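Local coordinates for citrate synthase (Mycobacterium tuberculosis, PDB 4TVM), which catalyses the condensation of oxaloacetate with acetyl-CoA and water to give citrate and CoA, a step of the Krebs cycle, at residues F124-P133 and Y177-F187; R220-L228 and R318-I329. All coordinates share one frame; numbering follows the deposited sequence.

Interaction 1: F124-P133 and Y177-F187; sequences FDGFPRNAHP and YAYKKSVGQPF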
loop_
_atom_site.group_PDB
_atom_site.type_symbol
_atom_site.label_atom_id
_atom_site.label_comp_id
_atom_site.label_asym_id
_atom_site.label_seq_id
_atom_site.Cartn_x
_atom_site.Cartn_y
_atom_site.Cartn_z
ATOM N N PHE A 124 2.318 -12.594 18.702
ATOM C CA PHE A 124 2.063 -13.762 17.853
ATOM C C PHE A 124 1.058 -14.731 18.463
ATOM O O PHE A 124 0.436 -15.535 17.750
ATOM C CB PHE A 124 3.368 -14.497 17.516
ATOM C CG PHE A 124 4.202 -13.816 16.424
ATOM C CD1 PHE A 124 5.112 -12.807 16.739
ATOM C CD2 PHE A 124 4.077 -14.199 15.104
ATOM C CE1 PHE A 124 5.879 -12.198 15.764
ATOM C CE2 PHE A 124 4.844 -13.614 14.120
ATOM C CZ PHE A 124 5.751 -12.607 14.449
ATOM N N ASP A 125 0.876 -14.636 19.776
ATOM C CA ASP A 125 -0.018 -15.535 20.484
ATOM C C ASP A 125 -1.483 -15.365 20.117
ATOM O O ASP A 125 -2.261 -16.314 20.220
ATOM C CB ASP A 125 0.182 -15.396 22.002
ATOM C CG ASP A 125 1.514 -15.968 22.461
ATOM O OD1 ASP A 125 2.218 -16.561 21.616
ATOM O OD2 ASP A 125 1.868 -15.832 23.654
ATOM N N GLY A 126 -1.844 -14.165 19.671
ATOM C CA GLY A 126 -3.224 -13.828 19.350
ATOM C C GLY A 126 -3.719 -14.353 18.024
ATOM O O GLY A 126 -4.936 -14.476 17.792
ATOM N N PHE A 127 -2.804 -14.653 17.119
ATOM C CA PHE A 127 -3.222 -15.238 15.850
ATOM C C PHE A 127 -3.776 -16.662 16.053
ATOM O O PHE A 127 -3.483 -17.326 17.056
ATOM C CB PHE A 127 -2.057 -15.220 14.856
ATOM C CG PHE A 127 -1.673 -13.833 14.430
ATOM C CD1 PHE A 127 -2.522 -13.079 13.625
ATOM C CD2 PHE A 127 -0.472 -13.271 14.826
ATOM C CE1 PHE A 127 -2.157 -11.803 13.222
ATOM C CE2 PHE A 127 -0.116 -11.979 14.437
ATOM C CZ PHE A 127 -0.960 -11.245 13.646
ATOM N N PRO A 128 -4.591 -17.128 15.102
ATOM C CA PRO A 128 -5.266 -18.422 15.174
ATOM C C PRO A 128 -4.291 -19.560 15.033
ATOM O O PRO A 128 -3.140 -19.308 14.680
ATOM C CB PRO A 128 -6.220 -18.398 13.997
ATOM C CG PRO A 128 -6.367 -16.988 13.647
ATOM C CD PRO A 128 -5.136 -16.262 14.052
ATOM N N ARG A 129 -4.769 -20.792 15.232
ATOM C CA ARG A 129 -3.911 -21.911 15.628
ATOM C C ARG A 129 -2.761 -22.249 14.681
ATOM O O ARG A 129 -1.638 -22.490 15.151
ATOM C CB ARG A 129 -4.723 -23.183 15.952
ATOM C CG ARG A 129 -3.861 -24.356 16.404
ATOM C CD ARG A 129 -4.665 -25.471 17.016
ATOM N NE ARG A 129 -5.600 -26.059 16.054
ATOM C CZ ARG A 129 -5.296 -27.048 15.216
ATOM N NH1 ARG A 129 -4.074 -27.585 15.188
ATOM N NH2 ARG A 129 -6.232 -27.515 14.395
ATOM N N ASN A 130 -3.004 -22.356 13.379
ATOM C CA ASN A 130 -1.861 -22.380 12.477
ATOM C C ASN A 130 -2.124 -21.561 11.244
ATOM O O ASN A 130 -2.418 -22.067 10.167
ATOM C CB ASN A 130 -1.166 -23.762 12.236
ATOM C CG ASN A 130 -2.102 -24.967 12.157
ATOM O OD1 ASN A 130 -3.091 -24.981 11.417
ATOM N ND2 ASN A 130 -1.729 -26.029 12.865
ATOM N N ALA A 131 -2.006 -20.250 11.453
ATOM C CA ALA A 131 -2.387 -19.251 10.473
ATOM C C ALA A 131 -1.311 -19.046 9.419
ATOM O O ALA A 131 -0.118 -19.228 9.679
ATOM C CB ALA A 131 -2.689 -17.935 11.172
ATOM N N HIS A 132 -1.749 -18.642 8.232
ATOM C CA HIS A 132 -0.869 -18.550 7.073
ATOM C C HIS A 132 0.160 -17.462 7.372
ATOM O O HIS A 132 -0.173 -16.477 8.026
ATOM C CB HIS A 132 -1.694 -18.224 5.842
ATOM C CG HIS A 132 -2.703 -19.279 5.502
ATOM N ND1 HIS A 132 -3.470 -19.236 4.357
ATOM C CD2 HIS A 132 -3.056 -20.418 6.145
ATOM C CE1 HIS A 132 -4.265 -20.290 4.320
ATOM N NE2 HIS A 132 -4.028 -21.027 5.388
ATOM N N PRO A 133 1.427 -17.645 6.960
ATOM C CA PRO A 133 2.379 -16.638 7.422
ATOM C C PRO A 133 2.202 -15.268 6.790
ATOM O O PRO A 133 2.470 -14.265 7.408
ATOM C CB PRO A 133 3.735 -17.229 7.015
ATOM C CG PRO A 133 3.491 -18.686 6.870
ATOM C CD PRO A 133 2.119 -18.741 6.267
ATOM N N TYR A 177 9.144 -16.346 12.808
ATOM C CA TYR A 177 8.110 -16.600 13.808
ATOM C C TYR A 177 6.758 -16.902 13.202
ATOM O O TYR A 177 5.996 -17.678 13.746
ATOM C CB TYR A 177 7.986 -15.444 14.778
ATOM C CG TYR A 177 9.120 -15.367 15.747
ATOM C CD1 TYR A 177 10.270 -16.150 15.593
ATOM C CD2 TYR A 177 9.055 -14.515 16.818
ATOM C CE1 TYR A 177 11.304 -16.065 16.488
ATOM C CE2 TYR A 177 10.087 -14.436 17.720
ATOM C CZ TYR A 177 11.201 -15.213 17.545
ATOM O OH TYR A 177 12.213 -15.104 18.445
ATOM N N ALA A 178 6.460 -16.282 12.075
ATOM C CA ALA A 178 5.194 -16.518 11.415
ATOM C C ALA A 178 5.158 -17.946 10.901
ATOM O O ALA A 178 4.119 -18.575 10.889
ATOM C CB ALA A 178 5.017 -15.524 10.291
ATOM N N TYR A 179 6.300 -18.455 10.456
ATOM C CA TYR A 179 6.412 -19.872 10.078
ATOM C C TYR A 179 6.162 -20.718 11.284
ATOM O O TYR A 179 5.343 -21.608 11.252
ATOM C CB TYR A 179 7.808 -20.220 9.522
ATOM C CG TYR A 179 7.958 -21.674 9.284
ATOM C CD1 TYR A 179 7.298 -22.286 8.239
ATOM C CD2 TYR A 179 8.739 -22.474 10.135
ATOM C CE1 TYR A 179 7.424 -23.651 8.027
ATOM C CE2 TYR A 179 8.864 -23.836 9.932
ATOM C CZ TYR A 179 8.197 -24.415 8.880
ATOM O OH TYR A 179 8.313 -25.760 8.652
ATOM N N LYS A 180 6.848 -20.440 12.374
ATOM C CA LYS A 180 6.682 -21.310 13.540
ATOM C C LYS A 180 5.242 -21.366 13.989
ATOM O O LYS A 180 4.758 -22.420 14.427
ATOM C CB LYS A 180 7.578 -20.870 14.687
ATOM C CG LYS A 180 9.059 -21.128 14.404
ATOM C CD LYS A 180 9.273 -22.601 14.109
ATOM C CE LYS A 180 10.719 -23.035 14.322
ATOM N NZ LYS A 180 10.862 -24.492 14.061
ATOM N N LYS A 181 4.570 -20.225 13.862
ATOM C CA LYS A 181 3.168 -20.115 14.174
ATOM C C LYS A 181 2.309 -20.941 13.229
ATOM O O LYS A 181 1.325 -21.523 13.643
ATOM C CB LYS A 181 2.740 -18.658 14.113
ATOM C CG LYS A 181 1.324 -18.402 14.646
ATOM C CD LYS A 181 1.226 -18.731 16.126
ATOM C CE LYS A 181 -0.216 -18.870 16.567
ATOM N NZ LYS A 181 -0.246 -19.055 18.050
ATOM N N SER A 182 2.688 -21.008 11.960
ATOM C CA SER A 182 1.900 -21.710 10.965
ATOM C C SER A 182 1.925 -23.219 11.177
ATOM O O SER A 182 1.167 -23.969 10.567
ATOM C CB SER A 182 2.421 -21.362 9.575
ATOM O OG SER A 182 3.638 -22.036 9.293
ATOM N N VAL A 183 2.835 -23.663 12.023
ATOM C CA VAL A 183 2.974 -25.055 12.388
ATOM C C VAL A 183 2.934 -24.935 13.892
ATOM O O VAL A 183 2.588 -23.860 14.402
ATOM C CB VAL A 183 4.260 -25.623 11.786
ATOM C CG1 VAL A 183 4.095 -25.742 10.282
ATOM C CG2 VAL A 183 5.486 -24.738 12.065
ATOM N N GLY A 184 3.239 -25.977 14.634
ATOM C CA GLY A 184 2.968 -25.912 16.076
ATOM C C GLY A 184 4.118 -25.382 16.896
ATOM O O GLY A 184 4.079 -25.425 18.109
ATOM N N GLN A 185 5.140 -24.842 16.262
ATOM C CA GLN A 185 6.460 -24.938 16.877
ATOM C C GLN A 185 6.934 -23.778 17.768
ATOM O O GLN A 185 6.578 -22.622 17.551
ATOM C CB GLN A 185 7.477 -25.260 15.801
ATOM C CG GLN A 185 7.122 -26.552 15.088
ATOM C CD GLN A 185 7.938 -26.801 13.843
ATOM O OE1 GLN A 185 9.008 -26.206 13.630
ATOM N NE2 GLN A 185 7.462 -27.714 13.033
ATOM N N PRO A 186 7.740 -24.103 18.788
ATOM C CA PRO A 186 8.279 -23.073 19.647
ATOM C C PRO A 186 9.042 -22.064 18.862
ATOM O O PRO A 186 9.653 -22.397 17.848
ATOM C CB PRO A 186 9.272 -23.818 20.544
ATOM C CG PRO A 186 8.996 -25.234 20.391
ATOM C CD PRO A 186 8.026 -25.461 19.289
ATOM N N PHE A 187 9.050 -20.836 19.324
ATOM C CA PHE A 187 9.927 -19.877 18.696
ATOM C C PHE A 187 11.270 -20.085 19.330
ATOM O O PHE A 187 11.342 -20.342 20.509
ATOM C CB PHE A 187 9.503 -18.444 18.939
ATOM C CG PHE A 187 8.161 -18.074 18.357
ATOM C CD1 PHE A 187 7.384 -18.961 17.601
ATOM C CD2 PHE A 187 7.683 -16.798 18.544
ATOM C CE1 PHE A 187 6.159 -18.552 17.068
ATOM C CE2 PHE A 187 6.475 -16.402 18.019
ATOM C CZ PHE A 187 5.711 -17.276 17.278
#
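One face of the Phe124 ring takes the edges of two other aromatic rings, Tyr177 and Phe187, which themselves lie against each other. The resulting aromatic cluster fastens the loop before helix 133-147 to the C-terminal end of helix 159-182 in the largely helical citrate synthase fold. Both pairs are T-shaped. The Phe187 ring stands square to that of Phe124, at 90°, with its CZ 3.6 Å from Phe124 CB, whereas the Tyr177 ring is turned by 74°, its centroid 5.7 Å from that of Phe124. Tyr177 also lends its CB to the same face as a CH-pi contact, 3.8 Å from the centroid of the Phe124 ring, while its hydroxyl leads off to a hydrogen bond with Leu188 O. Behind the cluster, Phe127 meets Phe123 of the second subunit edge-to-face, so the loop also takes part in the dimer interface.

Lys181 bridges to the loop in a different way. With CG anti to the backbone N (chi1 -171°) and a bend at chi2, its chain runs over the main chain of the loop and brings CE to 3.5 Å from Pro128 O. The ammonium group lies near carbonyls without bonding to them, NZ being 3.6 Å from Phe124 O; their negative ends would probably still favour its charge. Farther along, the CA of Asn130 makes a C-H...O contact with Lys181 O. Where helix 133-147 begins, the Pro133 ring packs on the end of helix 159-182, CB to CB 3.9 Å from Ala178, and its CG touches Ser182 CB. The hydroxyl of Ser182 turns back to its own helix, where OG donates to a lone pair of Tyr179 O, in the carbonyl plane, at 2.6 Å.

Interaction 2: R220-L228 and R318-I329; sequences RALDMLFIL and RARIVKEQADKI
Helices 220-228 and 318-329 run nearly antiparallel, their N-to-C directions at 168° and their axes 11.0 Å apart at closest approach, a wide spacing bridged by long side chains. Met224 spans the middle: an extended stem, with CG anti to the backbone N (chi1 -169°), carries the sulfur across, and the bend at chi3 sets CE beside both Ile321 CG2 and the Gln325 side chain. The methyl lies against the length of Gln325, from CB to the amide, with CE 3.6 Å from Gln325 CB. Gln325, bent at chi2, turns its NE2 to Ala221 and over one face of the Arg220 guanidinium, 4.2 Å from Arg220 NH1. Beyond it, Ala221 CB meets Ile329 CD1 at 3.9 Å.

At the opposite end of the pair, Leu228 divides its branches: CD1 goes to Val322 CG2 at 3.8 Å, and CD2 lies on the aliphatic stem of Arg318, the two side chains passing in opposite directions. This end of the contact borders the active site of the enzyme, which in citrate synthases lies in the cleft between a large and a small domain; Arg318 lines the oxaloacetate pocket and touches the bound ion. Two of its nitrogens have partners other than the ion. NH2 forms a salt bridge with Asp316, and a water at its edge, in the guanidinium plane, accepts from Arg318 NH1 (3.3 Å) while donating to Leu228 O (2.6 Å). Through this water the backbone carbonyl of one helix is linked to a ligand-binding arginine of the other. Helix 367-375 covers one flank, with Val322 on Tyr368 and Leu225 on Ile372, and helix 76-82 another, where Met224 and Ile321 both touch Glu81.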
loop_
_atom_site.group_PDB
_atom_site.type_symbol
_atom_site.label_atom_id
_atom_site.label_comp_id
_atom_site.label_asym_id
_atom_site.label_seq_id
_atom_site.Cartn_x
_atom_site.Cartn_y
_atom_site.Cartn_z
ATOM N N ARG A 220 24.261 -20.775 1.421
ATOM C CA ARG A 220 24.763 -20.059 0.265
ATOM C C ARG A 220 23.651 -19.995 -0.733
ATOM O O ARG A 220 23.499 -19.010 -1.409
ATOM C CB ARG A 220 25.970 -20.776 -0.312
ATOM C CG ARG A 220 26.289 -20.417 -1.762
ATOM C CD ARG A 220 27.787 -20.286 -1.996
ATOM N NE ARG A 220 28.100 -19.982 -3.402
ATOM C CZ ARG A 220 28.287 -20.895 -4.357
ATOM N NH1 ARG A 220 28.202 -22.198 -4.091
ATOM N NH2 ARG A 220 28.554 -20.509 -5.599
ATOM N N ALA A 221 22.842 -21.036 -0.813
ATOM C CA ALA A 221 21.755 -21.012 -1.758
ATOM C C ALA A 221 20.717 -19.952 -1.386
ATOM O O ALA A 221 20.237 -19.235 -2.244
ATOM C CB ALA A 221 21.105 -22.361 -1.829
ATOM N N LEU A 222 20.362 -19.851 -0.111
ATOM C CA LEU A 222 19.388 -18.851 0.293
ATOM C C LEU A 222 19.954 -17.446 0.180
ATOM O O LEU A 222 19.286 -16.536 -0.310
ATOM C CB LEU A 222 18.950 -19.104 1.718
ATOM C CG LEU A 222 17.696 -18.330 2.078
ATOM C CD1 LEU A 222 16.552 -18.838 1.216
ATOM C CD2 LEU A 222 17.418 -18.459 3.569
ATOM N N ASP A 223 21.197 -17.274 0.624
ATOM C CA ASP A 223 21.858 -15.967 0.574
ATOM C C ASP A 223 21.909 -15.436 -0.837
ATOM O O ASP A 223 21.540 -14.298 -1.106
ATOM C CB ASP A 223 23.270 -16.071 1.138
ATOM C CG ASP A 223 23.854 -14.728 1.483
ATOM O OD1 ASP A 223 24.178 -13.974 0.564
ATOM O OD2 ASP A 223 23.975 -14.410 2.677
ATOM N N MET A 224 22.333 -16.281 -1.762
ATOM C CA MET A 224 22.355 -15.891 -3.162
ATOM C C MET A 224 20.967 -15.494 -3.632
ATOM O O MET A 224 20.792 -14.451 -4.257
ATOM C CB MET A 224 22.884 -17.034 -4.018
ATOM C CG MET A 224 23.178 -16.631 -5.444
ATOM S SD MET A 224 24.047 -17.908 -6.386
ATOM C CE MET A 224 22.667 -18.763 -7.140
ATOM N N LEU A 225 19.974 -16.320 -3.325
ATOM C CA LEU A 225 18.626 -16.079 -3.817
ATOM C C LEU A 225 18.003 -14.732 -3.364
ATOM O O LEU A 225 17.174 -14.146 -4.071
ATOM C CB LEU A 225 17.722 -17.239 -3.413
ATOM C CG LEU A 225 17.406 -18.231 -4.525
ATOM C CD1 LEU A 225 16.841 -19.506 -3.930
ATOM C CD2 LEU A 225 16.421 -17.598 -5.487
ATOM N N PHE A 226 18.380 -14.253 -2.182
ATOM C CA PHE A 226 17.980 -12.934 -1.760
ATOM C C PHE A 226 18.708 -11.849 -2.531
ATOM O O PHE A 226 18.166 -10.784 -2.748
ATOM C CB PHE A 226 18.226 -12.746 -0.272
ATOM C CG PHE A 226 17.364 -13.599 0.615
ATOM C CD1 PHE A 226 16.135 -14.083 0.191
ATOM C CD2 PHE A 226 17.772 -13.865 1.907
ATOM C CE1 PHE A 226 15.348 -14.843 1.031
ATOM C CE2 PHE A 226 16.995 -14.615 2.758
ATOM C CZ PHE A 226 15.774 -15.099 2.323
ATOM N N ILE A 227 19.924 -12.105 -2.982
ATOM C CA ILE A 227 20.608 -11.151 -3.867
ATOM C C ILE A 227 19.838 -11.039 -5.174
ATOM O O ILE A 227 19.564 -9.923 -5.679
ATOM C CB ILE A 227 22.066 -11.549 -4.167
ATOM C CG1 ILE A 227 22.829 -11.774 -2.854
ATOM C CG2 ILE A 227 22.748 -10.473 -5.005
ATOM C CD1 ILE A 227 24.280 -12.190 -3.002
ATOM N N LEU A 228 19.429 -12.184 -5.706
ATOM C CA LEU A 228 18.680 -12.193 -6.977
ATOM C C LEU A 228 17.385 -11.456 -6.884
ATOM O O LEU A 228 16.939 -10.885 -7.874
ATOM C CB LEU A 228 18.457 -13.605 -7.480
ATOM C CG LEU A 228 19.755 -14.226 -8.028
ATOM C CD1 LEU A 228 19.861 -15.713 -7.721
ATOM C CD2 LEU A 228 19.906 -13.974 -9.519
ATOM N N ARG A 318 18.895 -13.389 -14.147
ATOM C CA ARG A 318 18.678 -14.171 -12.930
ATOM C C ARG A 318 18.294 -15.579 -13.281
ATOM O O ARG A 318 18.864 -16.543 -12.771
ATOM C CB ARG A 318 17.549 -13.607 -12.100
ATOM C CG ARG A 318 17.786 -12.207 -11.584
ATOM C CD ARG A 318 16.487 -11.595 -11.106
ATOM N NE ARG A 318 15.388 -11.846 -12.043
ATOM C CZ ARG A 318 14.277 -11.124 -12.104
ATOM N NH1 ARG A 318 14.076 -10.115 -11.265
ATOM N NH2 ARG A 318 13.336 -11.426 -12.991
ATOM N N ALA A 319 17.304 -15.696 -14.153
ATOM C CA ALA A 319 16.788 -17.002 -14.529
ATOM C C ALA A 319 17.927 -18.000 -14.669
ATOM O O ALA A 319 17.897 -19.073 -14.078
ATOM C CB ALA A 319 16.009 -16.911 -15.823
ATOM N N ARG A 320 18.958 -17.611 -15.410
ATOM C CA ARG A 320 20.032 -18.522 -15.750
ATOM C C ARG A 320 20.851 -18.912 -14.518
ATOM O O ARG A 320 21.262 -20.065 -14.361
ATOM C CB ARG A 320 20.953 -17.886 -16.795
ATOM C CG ARG A 320 20.255 -17.002 -17.827
ATOM C CD ARG A 320 20.984 -17.013 -19.161
ATOM N NE ARG A 320 22.427 -16.825 -19.005
ATOM C CZ ARG A 320 23.260 -16.462 -19.976
ATOM N NH1 ARG A 320 22.823 -16.209 -21.208
ATOM N NH2 ARG A 320 24.551 -16.331 -19.698
ATOM N N ILE A 321 21.107 -17.944 -13.648
ATOM C CA ILE A 321 21.827 -18.234 -12.419
ATOM C C ILE A 321 20.968 -19.182 -11.608
ATOM O O ILE A 321 21.460 -20.149 -11.037
ATOM C CB ILE A 321 22.115 -16.967 -11.598
ATOM C CG1 ILE A 321 23.122 -16.079 -12.324
ATOM C CG2 ILE A 321 22.679 -17.325 -10.237
ATOM C CD1 ILE A 321 22.921 -14.606 -12.038
ATOM N N VAL A 322 19.671 -18.919 -11.591
ATOM C CA VAL A 322 18.760 -19.701 -10.768
ATOM C C VAL A 322 18.660 -21.175 -11.215
ATOM O O VAL A 322 18.687 -22.067 -10.377
ATOM C CB VAL A 322 17.365 -19.042 -10.684
ATOM C CG1 VAL A 322 16.408 -19.933 -9.916
ATOM C CG2 VAL A 322 17.464 -17.696 -9.986
ATOM N N LYS A 323 18.572 -21.437 -12.517
ATOM C CA LYS A 323 18.554 -22.821 -13.008
ATOM C C LYS A 323 19.795 -23.585 -12.544
ATOM O O LYS A 323 19.736 -24.770 -12.212
ATOM C CB LYS A 323 18.471 -22.861 -14.528
ATOM C CG LYS A 323 18.375 -24.275 -15.076
ATOM C CD LYS A 323 18.335 -24.300 -16.597
ATOM C CE LYS A 323 18.299 -25.729 -17.128
ATOM N NZ LYS A 323 18.809 -25.847 -18.529
ATOM N N GLU A 324 20.910 -22.873 -12.507
ATOM C CA GLU A 324 22.186 -23.439 -12.117
ATOM C C GLU A 324 22.156 -23.913 -10.667
ATOM O O GLU A 324 22.493 -25.062 -10.369
ATOM C CB GLU A 324 23.280 -22.383 -12.309
ATOM C CG GLU A 324 24.569 -22.895 -12.911
ATOM C CD GLU A 324 25.763 -22.057 -12.482
ATOM O OE1 GLU A 324 25.687 -20.800 -12.568
ATOM O OE2 GLU A 324 26.766 -22.665 -12.048
ATOM N N GLN A 325 21.756 -23.030 -9.761
ATOM C CA GLN A 325 21.691 -23.396 -8.354
ATOM C C GLN A 325 20.557 -24.412 -8.158
ATOM O O GLN A 325 20.643 -25.283 -7.308
ATOM C CB GLN A 325 21.502 -22.155 -7.469
ATOM C CG GLN A 325 22.012 -22.314 -6.043
ATOM C CD GLN A 325 23.517 -22.166 -5.918
ATOM O OE1 GLN A 325 24.192 -21.725 -6.856
ATOM N NE2 GLN A 325 24.061 -22.546 -4.754
ATOM N N ALA A 326 19.520 -24.339 -8.978
ATOM C CA ALA A 326 18.436 -25.338 -8.910
ATOM C C ALA A 326 18.875 -26.765 -9.251
ATOM O O ALA A 326 18.524 -27.720 -8.552
ATOM C CB ALA A 326 17.273 -24.929 -9.810
ATOM N N ASP A 327 19.620 -26.914 -10.344
ATOM C CA ASP A 327 20.054 -28.236 -10.789
ATOM C C ASP A 327 20.972 -28.937 -9.773
ATOM O O ASP A 327 20.902 -30.156 -9.620
ATOM C CB ASP A 327 20.695 -28.144 -12.175
ATOM C CG ASP A 327 19.658 -28.049 -13.290
ATOM O OD1 ASP A 327 18.568 -28.647 -13.156
ATOM O OD2 ASP A 327 19.931 -27.393 -14.309
ATOM N N LYS A 328 21.792 -28.175 -9.055
ATOM C CA LYS A 328 22.607 -28.739 -7.988
ATOM C C LYS A 328 21.720 -29.245 -6.862
ATOM O O LYS A 328 21.665 -30.440 -6.593
ATOM C CB LYS A 328 23.591 -27.705 -7.420
ATOM C CG LYS A 328 24.584 -27.144 -8.427
ATOM C CD LYS A 328 25.546 -26.133 -7.797
ATOM C CE LYS A 328 26.718 -26.801 -7.084
ATOM N NZ LYS A 328 27.897 -25.889 -6.983
ATOM N N ILE A 329 20.989 -28.333 -6.228
ATOM C CA ILE A 329 20.308 -28.643 -4.969
ATOM C C ILE A 329 19.271 -29.749 -5.171
ATOM O O ILE A 329 19.034 -30.534 -4.248
ATOM C CB ILE A 329 19.609 -27.404 -4.361
ATOM C CG1 ILE A 329 20.559 -26.208 -4.281
ATOM C CG2 ILE A 329 19.089 -27.704 -2.953
ATOM C CD1 ILE A 329 19.840 -24.885 -4.459
HETATM O O HOH W 1 15.564 -8.774 -8.686
#

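How the interactions relate
Along the chain both segments of interaction 1 precede those of interaction 2, and their centres lie 28 Å apart, with nearest atoms about 11 Å from each other. They share no helix, yet helix 196-205, which comes between them in sequence, lies near both: Lys180, in the helix end of interaction 1, bonds to Gly206 O just past it, and Leu222 of the 220-228 helix packs on Val197, Phe200 and Leu201. Their surroundings differ. Interaction 1 is remote from the active site and beside the second subunit, whereas interaction 2 is buried within one chain and reaches the oxaloacetate pocket. One contact thus ties a loop near the dimer interface to a helix end, the other packs together two helices, one of which carries Arg318.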